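Local coordinates for protein 24-sterol C-methyltransferase (Haloferax volcanii, PDB 6F5Z) that probably transfers methyl groups from S-adenosylmethionine as a Rossmann-fold methyltransferase, bound here to S-adenosyl-L-homocysteine and partnered by the Trm112 methyltransferase activator, at residues D21-T26 against S109-Y114; A27-A32 against D183-L188; N146-E151 against R214-L219. One frame throughout, in Å; residues are numbered along the deposited sequence.

Contact 1 of 3, residues D21-T26 against S109-Y114; sequences DRHWHT and SMEAFY. With SAH (S-adenosyl-L-homocysteine), chain G.
His23 of helix 16-33 meets Met110, the last residue of strand 104-110, and Glu111 just after it, in a buried contact that closes round the amino-acid end of S-adenosyl-L-homocysteine. Glu111 lies across the imidazole: its CG sits over one ring face, 3.8 Å from the centroid of His23 and 12° off the normal, a CH-pi contact, while the carboxylate plane stands nearly upright to the ring. The first torsion sets CG anti to the carbonyl carbon, over the imidazole; the bend at chi2 (-73°) turns the carboxylate, whose OE1 accepts from Tyr114 OH (2.6 Å) above its plane and from Asn141 N. In class I methyltransferases of the Rossmann type, the ligand lies along the C-terminal ends of the parallel strands, as it does here. At the edge of the same imidazole, His23 ND1 gives a nearly straight hydrogen bond (169°) to SAH OXT at 2.8 Å, and the ligand's amino N reaches Met110 O at 2.9 Å. The bent Met110 chain brings CE to 3.8 Å from His23 CB and 3.5 Å from Thr26 OG1, whose polar partner is Thr218 OG1. Tyr51 of helix 51-60 touches both His23 and Met110.

Contact 2 of 3, residues A27-A32 against D183-L188; sequences AKHALA and DSIADL
Ile185 presses two branches, CG2 and CD1, against His29 and Ala30, a small apolar contact that lays helix 16-33 over strand 178-185 of the Rossmann-type methyltransferase sheet. This strand is an outermost one within the chain, joined to strand 218-224, so the helix packs here near the border of the sheet. The two branches of Ile185 divide the work. CG2, anti to the backbone N, turns to His29 and meets its CB at 3.8 Å and the ring carbon CD2 at 3.9 Å. CG1 takes the place beside the backbone N (chi1 -61°) and continues extended at chi2, which carries CD1 to Ala30. The His29 side chain slants across the isoleucine, and the methyl group approaches the imidazole obliquely. One face of that ring is covered from within the helix by Lys28, whose CG lies 4.0 Å above the plane over its centre; the far end of Lys28 forms a salt bridge with Asp189. His29 is exposed, whereas Ile185 and Ala30 are buried, so the contact runs from the protein surface inward. On its inner side Ala30 also touches Trp108 of strand 104-110, and Ile185 touches Thr26 one turn earlier in the helix. A charged link lies beside the apolar one: Asp183 OD2, at the start of the segment, is in a salt bridge with Arg33 of the same chain. The backbone of Ile185 is tied to Thr218 in the adjacent strand, which fixes the base from which its side chain reaches the helix. At the buried end, the terminal methyl CD1 of Ile185 rests against Ala30 CB at 3.8 Å.

Contact 3 of 3, residues N146-E151 against R214-L219; sequences NVHSHE and RTFGTL
Asn146 and Phe216 are the closest pair of the two backbones, with CA atoms 6.1 Å apart, where an irregular turn at 146-150 passes the end of helix 206-216 and Gly217, with phi 58°, leads the chain out of the helix into strand 218-224. With CG anti to the carbonyl carbon (chi1 -63°), the Phe216 ring points its CD2-CE2 side at the turn. Asn146 OD1 comes obliquely to CD2 at 3.7 Å, and Val147 CG1 reaches CE2 at 4.0 Å. His148 appears to meet the phenyl rim to rim, neither ring over the other, but this pairing is doubtful: His148 is deposited in two conformers, and the one given comes closer to Phe216 than carbons can sit. In that conformer His148 ND1 donates to Asn146 OD1 at 2.8 Å, with the oxygen in the ring plane and the approach almost along the C=O axis, and Val147 CG1 lies over one face of the imidazole, toward its rim. Asn146 O in turn receives two donors, Ser149 OG at 2.7 Å and Ser149 N at 2.9 Å, and Asn146 ND2 is hydrogen-bonded to Asn141 O. This places the loop after strand 134-140 of the methyltransferase fold against the junction between the last helix and the last strand of the chain. Between the segments there is largely carbon contact of the phenyl, with the amide oxygen of Asn146 near its CD2; the bonds of Asn146 to Ser149 and Asn141 imply that the partly exposed phenyl packs against a turn whose shape is set by its own polar groups.

Overall arrangement
Helix 16-33, the second of the chain, supplies the leading segments of contacts 1 and 2 in succession. Contact 1 closes a loop of 82 residues when strand 104-110 ends beside the ligand. Contact 3 opens later, in the loop after strand 134-140, and contact 2 closes at 183-188 before contact 3 does so at 214-219. Contact 2 therefore crosses both others, whereas contacts 1 and 3 stand in series. The three centres lie 10 to 13 Å apart and are linked by probable hydrogen bonds: His25 to Asp187, Thr26 to Thr218 and Arg214 to Asp187. Together they tie helix 16-33 and the loop after strand 134-140 to the ligand-bearing strand end and the antiparallel edge (178-185, 218-224) of one sheet.

Contact 1 of 3, residues D21-T26 against S109-Y114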
loop_
_atom_site.group_PDB
_atom_site.type_symbol
_atom_site.label_atom_id
_atom_site.label_comp_id
_atom_site.label_asym_id
_atom_site.label_seq_id
_atom_site.Cartn_x
_atom_site.Cartn_y
_atom_site.Cartn_z
ATOM N N ASP B 21 -15.117 -18.639 3.669
ATOM C CA ASP B 21 -15.220 -18.878 2.228
ATOM C C ASP B 21 -15.648 -17.651 1.432
ATOM O O ASP B 21 -15.119 -17.408 0.334
ATOM C CB ASP B 21 -16.144 -20.075 1.940
ATOM C CG ASP B 21 -15.590 -21.410 2.422
ATOM O OD1 ASP B 21 -14.342 -21.539 2.525
ATOM O OD2 ASP B 21 -16.403 -22.331 2.685
ATOM N N ARG B 22 -16.560 -16.861 2.001
ATOM C CA ARG B 22 -17.032 -15.643 1.324
ATOM C C ARG B 22 -15.948 -14.538 1.385
ATOM O O ARG B 22 -15.621 -13.926 0.370
ATOM C CB ARG B 22 -18.315 -15.103 1.983
ATOM C CG ARG B 22 -19.520 -16.031 1.792
ATOM C CD ARG B 22 -20.842 -15.407 2.228
ATOM N NE ARG B 22 -20.892 -15.115 3.662
ATOM C CZ ARG B 22 -21.215 -15.991 4.610
ATOM N NH1 ARG B 22 -21.233 -15.622 5.882
ATOM N NH2 ARG B 22 -21.513 -17.245 4.295
ATOM N N HIS B 23 -15.402 -14.309 2.584
ATOM C CA HIS B 23 -14.442 -13.227 2.775
ATOM C C HIS B 23 -13.127 -13.467 2.072
ATOM O O HIS B 23 -12.474 -12.500 1.635
ATOM C CB HIS B 23 -14.233 -12.978 4.267
ATOM C CG HIS B 23 -15.509 -12.528 4.905
ATOM N ND1 HIS B 23 -15.751 -12.705 6.252
ATOM C CD2 HIS B 23 -16.605 -11.966 4.335
ATOM C CE1 HIS B 23 -16.975 -12.235 6.465
ATOM N NE2 HIS B 23 -17.522 -11.775 5.348
ATOM N N TRP B 24 -12.741 -14.754 1.909
ATOM C CA TRP B 24 -11.495 -15.070 1.202
ATOM C C TRP B 24 -11.475 -14.500 -0.204
ATOM O O TRP B 24 -10.394 -14.185 -0.731
ATOM C CB TRP B 24 -11.347 -16.603 1.100
ATOM C CG TRP B 24 -10.094 -17.042 0.403
ATOM C CD1 TRP B 24 -10.005 -17.733 -0.776
ATOM C CD2 TRP B 24 -8.752 -16.871 0.874
ATOM N NE1 TRP B 24 -8.688 -18.006 -1.067
ATOM C CE2 TRP B 24 -7.898 -17.502 -0.055
ATOM C CE3 TRP B 24 -8.190 -16.272 2.017
ATOM C CZ2 TRP B 24 -6.501 -17.503 0.098
ATOM C CZ3 TRP B 24 -6.810 -16.264 2.166
ATOM C CH2 TRP B 24 -5.980 -16.856 1.208
ATOM N N HIS B 25 -12.661 -14.376 -0.855
ATOM C CA HIS B 25 -12.697 -13.861 -2.227
ATOM C C HIS B 25 -11.955 -12.545 -2.380
ATOM O O HIS B 25 -11.339 -12.304 -3.423
ATOM C CB HIS B 25 -14.133 -13.604 -2.695
ATOM C CG HIS B 25 -15.008 -14.822 -2.731
ATOM N ND1 HIS B 25 -16.384 -14.697 -2.857
ATOM C CD2 HIS B 25 -14.697 -16.135 -2.613
ATOM C CE1 HIS B 25 -16.866 -15.939 -2.844
ATOM N NE2 HIS B 25 -15.906 -16.838 -2.677
ATOM N N THR B 26 -12.025 -11.689 -1.350
ATOM C CA THR B 26 -11.292 -10.407 -1.443
ATOM C C THR B 26 -10.090 -10.408 -0.497
ATOM O O THR B 26 -9.061 -9.786 -0.793
ATOM C CB THR B 26 -12.201 -9.216 -1.173
ATOM O OG1 THR B 26 -12.768 -9.333 0.131
ATOM C CG2 THR B 26 -13.289 -9.090 -2.232
ATOM N N SER B 109 -7.085 -6.888 9.945
ATOM C CA SER B 109 -8.460 -7.054 10.373
ATOM C C SER B 109 -9.367 -7.079 9.147
ATOM O O SER B 109 -9.307 -6.183 8.307
ATOM C CB SER B 109 -8.858 -5.980 11.374
ATOM O OG SER B 109 -10.204 -6.156 11.794
ATOM N N MET B 110 -10.229 -8.092 9.058
ATOM C CA MET B 110 -11.183 -8.176 7.940
ATOM C C MET B 110 -12.598 -8.312 8.529
ATOM O O MET B 110 -12.848 -9.183 9.390
ATOM C CB MET B 110 -10.886 -9.407 7.063
ATOM C CG MET B 110 -11.981 -9.777 6.065
ATOM S SD MET B 110 -12.123 -8.532 4.760
ATOM C CE MET B 110 -13.227 -9.354 3.590
ATOM N N GLU B 111 -13.509 -7.462 8.048
ATOM C CA GLU B 111 -14.919 -7.544 8.407
ATOM C C GLU B 111 -15.141 -7.526 9.921
ATOM O O GLU B 111 -16.108 -8.162 10.388
ATOM C CB GLU B 111 -15.524 -8.819 7.753
ATOM C CG GLU B 111 -15.802 -8.617 6.275
ATOM C CD GLU B 111 -17.012 -7.725 6.084
ATOM O OE1 GLU B 111 -16.910 -6.503 6.361
ATOM O OE2 GLU B 111 -18.099 -8.264 5.771
ATOM N N ALA B 112 -14.386 -6.702 10.666
ATOM C CA ALA B 112 -14.536 -6.668 12.125
ATOM C C ALA B 112 -14.402 -5.283 12.683
ATOM O O ALA B 112 -14.961 -4.977 13.723
ATOM C CB ALA B 112 -13.477 -7.555 12.786
ATOM N N PHE B 113 -13.580 -4.441 12.039
ATOM C CA PHE B 113 -13.238 -3.163 12.650
ATOM C C PHE B 113 -14.430 -2.289 13.001
ATOM O O PHE B 113 -14.403 -1.631 14.045
ATOM C CB PHE B 113 -12.245 -2.387 11.774
ATOM C CG PHE B 113 -11.922 -1.002 12.274
ATOM C CD1 PHE B 113 -10.985 -0.814 13.277
ATOM C CD2 PHE B 113 -12.616 0.106 11.789
ATOM C CE1 PHE B 113 -10.713 0.480 13.752
ATOM C CE2 PHE B 113 -12.364 1.392 12.285
ATOM C CZ PHE B 113 -11.411 1.565 13.246
ATOM N N TYR B 114 -15.436 -2.310 12.145
ATOM C CA TYR B 114 -16.582 -1.430 12.300
ATOM C C TYR B 114 -17.504 -1.878 13.436
ATOM O O TYR B 114 -18.476 -1.168 13.711
ATOM C CB TYR B 114 -17.297 -1.261 10.979
ATOM C CG TYR B 114 -17.620 -2.567 10.292
ATOM C CD1 TYR B 114 -18.757 -3.292 10.633
ATOM C CD2 TYR B 114 -16.833 -3.045 9.244
ATOM C CE1 TYR B 114 -19.101 -4.463 9.969
ATOM C CE2 TYR B 114 -17.149 -4.236 8.588
ATOM C CZ TYR B 114 -18.298 -4.935 8.936
ATOM O OH TYR B 114 -18.674 -6.074 8.248
HETATM N N SAH G . -12.093 -11.831 10.159
HETATM C CA SAH G . -13.066 -12.947 10.024
HETATM C CB SAH G . -14.355 -12.795 10.924
HETATM C CG SAH G . -15.207 -11.586 10.550
HETATM S SD SAH G . -16.693 -11.490 11.616
HETATM C C SAH G . -13.508 -13.157 8.551
HETATM O O SAH G . -12.938 -12.354 7.694
HETATM O OXT SAH G . -14.305 -14.011 8.237
HETATM C "C5'" SAH G . -16.191 -10.346 12.924
HETATM C "C4'" SAH G . -15.338 -10.991 14.000
HETATM O "O4'" SAH G . -14.914 -9.945 14.913
HETATM C "C3'" SAH G . -16.143 -12.000 14.828
HETATM O "O3'" SAH G . -15.470 -13.250 14.973
HETATM C "C2'" SAH G . -16.438 -11.243 16.128
HETATM O "O2'" SAH G . -16.599 -12.060 17.286
HETATM C "C1'" SAH G . -15.229 -10.317 16.245
HETATM N N9 SAH G . -15.474 -9.088 17.004
HETATM C C8 SAH G . -16.452 -8.151 16.769
HETATM N N7 SAH G . -16.409 -7.120 17.578
HETATM C C5 SAH G . -15.324 -7.391 18.400
HETATM C C6 SAH G . -14.745 -6.685 19.478
HETATM N N6 SAH G . -15.218 -5.525 19.955
HETATM N N1 SAH G . -13.669 -7.240 20.090
HETATM C C2 SAH G . -13.225 -8.430 19.663
HETATM N N3 SAH G . -13.685 -9.186 18.663
HETATM C C4 SAH G . -14.742 -8.605 18.058
#

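Contact 2 of 3, residues A27-A32 against D183-L188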
loop_
_atom_site.group_PDB
_atom_site.type_symbol
_atom_site.label_atom_id
_atom_site.label_comp_id
_atom_site.label_asym_id
_atom_site.label_seq_id
_atom_site.Cartn_x
_atom_site.Cartn_y
_atom_site.Cartn_z
ATOM N N ALA B 27 -10.232 -11.068 0.674
ATOM C CA ALA B 27 -9.119 -11.095 1.652
ATOM C C ALA B 27 -7.851 -11.671 1.046
ATOM O O ALA B 27 -6.745 -11.226 1.399
ATOM C CB ALA B 27 -9.482 -11.921 2.886
ATOM N N LYS B 28 -7.975 -12.653 0.124
ATOM C CA LYS B 28 -6.757 -13.228 -0.438
ATOM C C LYS B 28 -5.905 -12.150 -1.104
ATOM O O LYS B 28 -4.667 -12.253 -1.036
ATOM C CB LYS B 28 -7.108 -14.329 -1.441
ATOM C CG LYS B 28 -7.832 -13.888 -2.686
ATOM C CD LYS B 28 -8.208 -15.107 -3.565
ATOM C CE LYS B 28 -8.959 -14.691 -4.801
ATOM N NZ LYS B 28 -9.506 -15.876 -5.518
ATOM N N HIS B 29 -6.531 -11.156 -1.743
ATOM C CA HIS B 29 -5.795 -10.116 -2.464
ATOM C C HIS B 29 -5.204 -9.123 -1.501
ATOM O O HIS B 29 -4.079 -8.653 -1.711
ATOM C CB HIS B 29 -6.704 -9.374 -3.447
ATOM C CG HIS B 29 -7.171 -10.243 -4.568
ATOM N ND1 HIS B 29 -6.274 -10.827 -5.445
ATOM C CD2 HIS B 29 -8.426 -10.626 -4.902
ATOM C CE1 HIS B 29 -7.005 -11.499 -6.322
ATOM N NE2 HIS B 29 -8.304 -11.437 -6.020
ATOM N N ALA B 30 -5.951 -8.778 -0.444
ATOM C CA ALA B 30 -5.427 -7.815 0.541
ATOM C C ALA B 30 -4.247 -8.441 1.302
ATOM O O ALA B 30 -3.225 -7.795 1.513
ATOM C CB ALA B 30 -6.522 -7.420 1.526
ATOM N N LEU B 31 -4.361 -9.726 1.688
ATOM C CA LEU B 31 -3.289 -10.395 2.418
ATOM C C LEU B 31 -2.025 -10.458 1.580
ATOM O O LEU B 31 -0.911 -10.292 2.103
ATOM C CB LEU B 31 -3.702 -11.824 2.805
ATOM C CG LEU B 31 -4.771 -11.850 3.879
ATOM C CD1 LEU B 31 -5.520 -13.211 3.916
ATOM C CD2 LEU B 31 -4.186 -11.547 5.249
ATOM N N ALA B 32 -2.197 -10.664 0.256
ATOM C CA ALA B 32 -1.029 -10.793 -0.617
ATOM C C ALA B 32 -0.233 -9.508 -0.695
ATOM O O ALA B 32 0.943 -9.575 -1.092
ATOM C CB ALA B 32 -1.443 -11.218 -2.015
ATOM N N ASP B 183 -7.877 1.246 -1.271
ATOM C CA ASP B 183 -8.375 0.696 -2.525
ATOM C C ASP B 183 -9.667 -0.071 -2.342
ATOM O O ASP B 183 -10.073 -0.394 -1.230
ATOM C CB ASP B 183 -7.301 -0.305 -3.033
ATOM C CG ASP B 183 -7.285 -0.630 -4.526
ATOM O OD1 ASP B 183 -7.998 0.064 -5.300
ATOM O OD2 ASP B 183 -6.459 -1.499 -4.935
ATOM N N SER B 184 -10.310 -0.374 -3.480
ATOM C CA SER B 184 -11.466 -1.262 -3.552
ATOM C C SER B 184 -10.967 -2.583 -4.169
ATOM O O SER B 184 -10.269 -2.554 -5.185
ATOM C CB SER B 184 -12.506 -0.666 -4.495
ATOM O OG SER B 184 -13.013 0.545 -3.958
ATOM N N ILE B 185 -11.290 -3.705 -3.546
ATOM C CA ILE B 185 -10.914 -5.022 -4.051
ATOM C C ILE B 185 -12.204 -5.726 -4.458
ATOM O O ILE B 185 -13.065 -6.006 -3.607
ATOM C CB ILE B 185 -10.170 -5.817 -2.953
ATOM C CG1 ILE B 185 -8.867 -5.031 -2.562
ATOM C CG2 ILE B 185 -9.788 -7.216 -3.494
ATOM C CD1 ILE B 185 -8.078 -5.721 -1.446
ATOM N N ALA B 186 -12.337 -5.975 -5.772
ATOM C CA ALA B 186 -13.555 -6.597 -6.265
ATOM C C ALA B 186 -13.645 -8.057 -5.847
ATOM O O ALA B 186 -12.607 -8.757 -5.729
ATOM C CB ALA B 186 -13.599 -6.517 -7.777
ATOM N N ASP B 187 -14.906 -8.545 -5.675
ATOM C CA ASP B 187 -15.168 -9.957 -5.438
ATOM C C ASP B 187 -15.587 -10.467 -6.812
ATOM O O ASP B 187 -16.704 -10.195 -7.282
ATOM C CB ASP B 187 -16.265 -10.177 -4.391
ATOM C CG ASP B 187 -16.580 -11.645 -4.182
ATOM O OD1 ASP B 187 -16.241 -12.458 -5.074
ATOM O OD2 ASP B 187 -17.120 -11.990 -3.116
ATOM N N LEU B 188 -14.679 -11.208 -7.450
ATOM C CA LEU B 188 -14.921 -11.747 -8.804
ATOM C C LEU B 188 -15.409 -13.181 -8.740
ATOM O O LEU B 188 -15.765 -13.747 -9.781
ATOM C CB LEU B 188 -13.618 -11.720 -9.610
ATOM C CG LEU B 188 -12.984 -10.348 -9.884
ATOM C CD1 LEU B 188 -11.775 -10.483 -10.809
ATOM C CD2 LEU B 188 -13.979 -9.347 -10.443
#

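Contact 3 of 3, residues N146-E151 against R214-L219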
loop_
_atom_site.group_PDB
_atom_site.type_symbol
_atom_site.label_atom_id
_atom_site.label_comp_id
_atom_site.label_asym_id
_atom_site.label_seq_id
_atom_site.Cartn_x
_atom_site.Cartn_y
_atom_site.Cartn_z
ATOM N N ASN B 146 -20.566 1.803 -0.028
ATOM C CA ASN B 146 -21.212 0.522 -0.384
ATOM C C ASN B 146 -22.670 0.636 0.080
ATOM O O ASN B 146 -23.030 0.233 1.179
ATOM C CB ASN B 146 -20.476 -0.664 0.231
ATOM C CG ASN B 146 -21.124 -1.990 -0.085
ATOM O OD1 ASN B 146 -22.018 -2.086 -0.947
ATOM N ND2 ASN B 146 -20.730 -3.024 0.651
ATOM N N VAL B 147 -23.506 1.239 -0.783
ATOM C CA VAL B 147 -24.877 1.581 -0.409
ATOM C C VAL B 147 -25.679 0.343 0.050
ATOM O O VAL B 147 -26.476 0.448 0.988
ATOM C CB VAL B 147 -25.584 2.418 -1.509
ATOM C CG1 VAL B 147 -25.529 1.732 -2.867
ATOM C CG2 VAL B 147 -27.022 2.786 -1.124
ATOM N N HIS B 148 -25.406 -0.821 -0.564
ATOM C CA HIS B 148 -26.044 -2.098 -0.258
ATOM C C HIS B 148 -25.765 -2.579 1.174
ATOM O O HIS B 148 -26.485 -3.433 1.703
ATOM C CB HIS B 148 -25.543 -3.152 -1.256
ATOM C CG HIS B 148 -25.252 -2.608 -2.617
ATOM N ND1 HIS B 148 -24.030 -2.033 -2.913
ATOM C CD2 HIS B 148 -26.048 -2.530 -3.712
ATOM C CE1 HIS B 148 -24.113 -1.663 -4.182
ATOM N NE2 HIS B 148 -25.295 -1.958 -4.711
ATOM N N SER B 149 -24.693 -2.050 1.816
ATOM C CA SER B 149 -24.348 -2.484 3.168
ATOM C C SER B 149 -25.065 -1.708 4.226
ATOM O O SER B 149 -25.021 -2.104 5.384
ATOM C CB SER B 149 -22.841 -2.370 3.414
ATOM O OG SER B 149 -22.374 -1.031 3.503
ATOM N N HIS B 150 -25.655 -0.561 3.865
ATOM C CA HIS B 150 -26.260 0.309 4.883
ATOM C C HIS B 150 -27.310 -0.436 5.727
ATOM O O HIS B 150 -27.301 -0.347 6.964
ATOM C CB HIS B 150 -26.887 1.540 4.231
ATOM C CG HIS B 150 -25.919 2.451 3.548
ATOM N ND1 HIS B 150 -26.344 3.603 2.944
ATOM C CD2 HIS B 150 -24.576 2.344 3.390
ATOM C CE1 HIS B 150 -25.262 4.166 2.421
ATOM N NE2 HIS B 150 -24.176 3.445 2.680
ATOM N N GLU B 151 -28.139 -1.260 5.061
ATOM C CA GLU B 151 -29.190 -2.024 5.738
ATOM C C GLU B 151 -28.666 -3.084 6.703
ATOM O O GLU B 151 -29.457 -3.621 7.465
ATOM C CB GLU B 151 -30.175 -2.641 4.726
ATOM C CG GLU B 151 -29.590 -3.785 3.910
ATOM C CD GLU B 151 -30.251 -3.989 2.560
ATOM O OE1 GLU B 151 -29.785 -3.377 1.570
ATOM O OE2 GLU B 151 -31.233 -4.763 2.494
ATOM N N ARG B 214 -18.579 -6.397 -8.030
ATOM C CA ARG B 214 -17.560 -6.149 -9.055
ATOM C C ARG B 214 -17.075 -4.716 -9.004
ATOM O O ARG B 214 -15.919 -4.490 -9.383
ATOM C CB ARG B 214 -18.097 -6.486 -10.475
ATOM C CG ARG B 214 -18.683 -7.903 -10.633
ATOM C CD ARG B 214 -17.719 -9.048 -10.329
ATOM N NE ARG B 214 -18.200 -10.287 -10.927
ATOM C CZ ARG B 214 -18.696 -11.334 -10.263
ATOM N NH1 ARG B 214 -18.724 -11.339 -8.926
ATOM N NH2 ARG B 214 -19.178 -12.381 -10.929
ATOM N N THR B 215 -17.904 -3.754 -8.532
ATOM C CA THR B 215 -17.529 -2.339 -8.543
ATOM C C THR B 215 -17.035 -1.873 -7.188
ATOM O O THR B 215 -15.920 -1.360 -7.107
ATOM C CB THR B 215 -18.697 -1.485 -9.067
ATOM O OG1 THR B 215 -19.071 -1.941 -10.371
ATOM C CG2 THR B 215 -18.363 -0.006 -9.143
ATOM N N PHE B 216 -17.869 -1.966 -6.147
ATOM C CA PHE B 216 -17.491 -1.484 -4.805
ATOM C C PHE B 216 -16.540 -2.472 -4.124
ATOM O O PHE B 216 -15.452 -2.109 -3.680
ATOM C CB PHE B 216 -18.733 -1.300 -3.914
ATOM C CG PHE B 216 -19.730 -0.257 -4.380
ATOM C CD1 PHE B 216 -19.323 0.817 -5.153
ATOM C CD2 PHE B 216 -21.085 -0.371 -4.070
ATOM C CE1 PHE B 216 -20.228 1.812 -5.555
ATOM C CE2 PHE B 216 -21.991 0.643 -4.434
ATOM C CZ PHE B 216 -21.553 1.727 -5.179
ATOM N N GLY B 217 -16.956 -3.722 -4.021
ATOM C CA GLY B 217 -16.123 -4.728 -3.359
ATOM C C GLY B 217 -15.776 -4.371 -1.914
ATOM O O GLY B 217 -16.550 -3.709 -1.205
ATOM N N THR B 218 -14.609 -4.839 -1.475
ATOM C CA THR B 218 -14.104 -4.635 -0.121
ATOM C C THR B 218 -13.217 -3.402 -0.090
ATOM O O THR B 218 -12.330 -3.256 -0.930
ATOM C CB THR B 218 -13.258 -5.865 0.282
ATOM O OG1 THR B 218 -14.136 -7.008 0.342
ATOM C CG2 THR B 218 -12.606 -5.733 1.646
ATOM N N LEU B 219 -13.436 -2.532 0.909
ATOM C CA LEU B 219 -12.552 -1.377 1.053
ATOM C C LEU B 219 -11.326 -1.811 1.867
ATOM O O LEU B 219 -11.463 -2.419 2.931
ATOM C CB LEU B 219 -13.311 -0.272 1.833
ATOM C CG LEU B 219 -12.429 0.882 2.395
ATOM C CD1 LEU B 219 -11.811 1.684 1.275
ATOM C CD2 LEU B 219 -13.299 1.857 3.206
#